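Local coordinates for methyl-coenzyme M reductase subunit beta (Methanosarcina barkeri, PDB 1E6Y), which forms part of the nickel coenzyme F430 enzyme that releases methane from methyl-coenzyme M, with coenzyme B as reductant, in the final step of methanogenesis, at residues E[96-101]-E[109-114]. Numbering follows the deposited sequence.
Sequences DTNVIK and LIQSPK
A beta hairpin at one side of a four-stranded antiparallel sheet brings strand 98-102 against strand 107-111, whose other edge bonds through Ile110 to Val42 of strand 41-45. The N-to-C directions of 98-101 and 109-111 are 177° apart, almost exactly antiparallel, and two reciprocal backbone pairs fix the register. Asn98 N gives Gln111 O a bond of 3.0 Å, and Gln111 N returns one to Asn98 O; Ile100 and Leu109 repeat the pattern. Between them lies the non-hydrogen-bonded pair Val99 and Ile110, whose side chains face helix 78-89; between the strands, Val99 CA comes to 3.2 Å from Leu109 O in a CA-H...O contact. On the other face the side chains of Asn98 and Gln111 are hydrogen-bonded. Asn98 CG, anti to the backbone N (chi1 -170°), runs alongside Gln111, and Asn98 ND2 donates to a lone pair of Gln111 OE1 at 2.9 Å, the acceptor lying in the Asn98 amide plane although the two amides are turned 58° apart. Gln111 NE2 bonds Ser41 OG, so both ends of that amide are held. Beside this pair, Ile100 CD1 packs on Leu109 CD2 at 4.0 Å. Beyond the strands, Asp96 OD2 accepts from Lys114 N at 2.9 Å on its syn lone pair, while Asp96 OD1 takes a weak second share at 3.4 Å from Lys114 N. An alanine in place of Asp96 would remove this carboxylate and would probably leave the backbone at Lys114 less firmly tied to the start of the hairpin. Asp96 OD2 also lies 3.2 Å from Lys114 CG.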
# COMPACT_ATOMS: atom_id res chain seq x y z
N ASP E 96 -7.56 21.20 -30.66
CA ASP E 96 -6.72 20.08 -31.07
C ASP E 96 -7.22 18.72 -30.57
O ASP E 96 -6.49 17.73 -30.62
CB ASP E 96 -5.27 20.32 -30.61
CG ASP E 96 -5.16 20.58 -29.12
OD1 ASP E 96 -5.93 21.40 -28.58
OD2 ASP E 96 -4.28 19.97 -28.48
N THR E 97 -8.49 18.66 -30.16
CA THR E 97 -9.13 17.38 -29.88
C THR E 97 -9.14 16.52 -31.14
O THR E 97 -9.39 17.01 -32.24
CB THR E 97 -10.58 17.57 -29.40
OG1 THR E 97 -10.60 18.46 -28.28
CG2 THR E 97 -11.18 16.23 -28.98
N ASN E 98 -8.84 15.24 -30.97
CA ASN E 98 -8.81 14.31 -32.09
C ASN E 98 -9.35 12.95 -31.67
O ASN E 98 -8.82 12.32 -30.75
CB ASN E 98 -7.38 14.17 -32.62
CG ASN E 98 -7.32 13.42 -33.94
OD1 ASN E 98 -8.15 13.63 -34.82
ND2 ASN E 98 -6.33 12.54 -34.07
N VAL E 99 -10.46 12.55 -32.28
CA VAL E 99 -11.05 11.25 -32.01
C VAL E 99 -11.19 10.46 -33.32
O VAL E 99 -11.94 10.86 -34.22
CB VAL E 99 -12.44 11.38 -31.34
CG1 VAL E 99 -13.00 10.00 -31.00
CG2 VAL E 99 -12.33 12.22 -30.08
N ILE E 100 -10.44 9.37 -33.41
CA ILE E 100 -10.34 8.60 -34.65
C ILE E 100 -10.84 7.17 -34.43
O ILE E 100 -10.52 6.53 -33.43
CB ILE E 100 -8.87 8.54 -35.15
CG1 ILE E 100 -8.36 9.95 -35.43
CG2 ILE E 100 -8.78 7.70 -36.42
CD1 ILE E 100 -6.88 10.00 -35.75
N LYS E 101 -11.65 6.70 -35.37
CA LYS E 101 -12.07 5.30 -35.41
C LYS E 101 -10.95 4.45 -36.01
O LYS E 101 -10.41 4.77 -37.07
CB LYS E 101 -13.34 5.17 -36.26
CG LYS E 101 -13.91 3.77 -36.32
CD LYS E 101 -15.03 3.67 -37.34
CE LYS E 101 -14.51 3.76 -38.76
NZ LYS E 101 -15.59 3.52 -39.74
N LEU E 109 -9.13 6.04 -30.97
CA LEU E 109 -8.12 6.92 -30.40
C LEU E 109 -8.82 8.18 -29.90
O LEU E 109 -9.54 8.83 -30.66
CB LEU E 109 -7.08 7.30 -31.46
CG LEU E 109 -6.06 8.39 -31.10
CD1 LEU E 109 -5.14 7.92 -29.98
CD2 LEU E 109 -5.25 8.75 -32.34
N ILE E 110 -8.69 8.46 -28.61
CA ILE E 110 -9.22 9.69 -28.05
C ILE E 110 -8.08 10.56 -27.55
O ILE E 110 -7.42 10.23 -26.57
CB ILE E 110 -10.19 9.42 -26.87
CG1 ILE E 110 -11.32 8.49 -27.31
CG2 ILE E 110 -10.78 10.74 -26.36
CD1 ILE E 110 -12.29 8.15 -26.21
N GLN E 111 -7.80 11.63 -28.29
CA GLN E 111 -6.80 12.60 -27.88
C GLN E 111 -7.51 13.85 -27.36
O GLN E 111 -8.21 14.54 -28.10
CB GLN E 111 -5.90 12.97 -29.06
CG GLN E 111 -5.35 11.77 -29.80
CD GLN E 111 -4.21 12.13 -30.73
OE1 GLN E 111 -4.44 12.59 -31.85
NE2 GLN E 111 -2.98 11.91 -30.28
N SER E 112 -7.42 14.05 -26.04
CA SER E 112 -7.93 15.26 -25.41
C SER E 112 -7.19 16.47 -25.96
O SER E 112 -6.02 16.37 -26.35
CB SER E 112 -7.74 15.18 -23.89
OG SER E 112 -8.72 14.35 -23.29
N PRO E 113 -7.85 17.64 -25.98
CA PRO E 113 -7.13 18.88 -26.29
C PRO E 113 -6.04 19.16 -25.26
O PRO E 113 -6.17 18.78 -24.10
CB PRO E 113 -8.23 19.94 -26.23
CG PRO E 113 -9.25 19.37 -25.29
CD PRO E 113 -9.24 17.89 -25.57
N LYS E 114 -4.97 19.81 -25.70
CA LYS E 114 -3.85 20.16 -24.82
C LYS E 114 -4.31 20.93 -23.58
O LYS E 114 -3.70 20.81 -22.52
CB LYS E 114 -2.81 20.99 -25.58
CG LYS E 114 -1.87 20.14 -26.41
CD LYS E 114 -1.00 20.98 -27.33
CE LYS E 114 0.00 20.09 -28.06
NZ LYS E 114 0.66 20.75 -29.22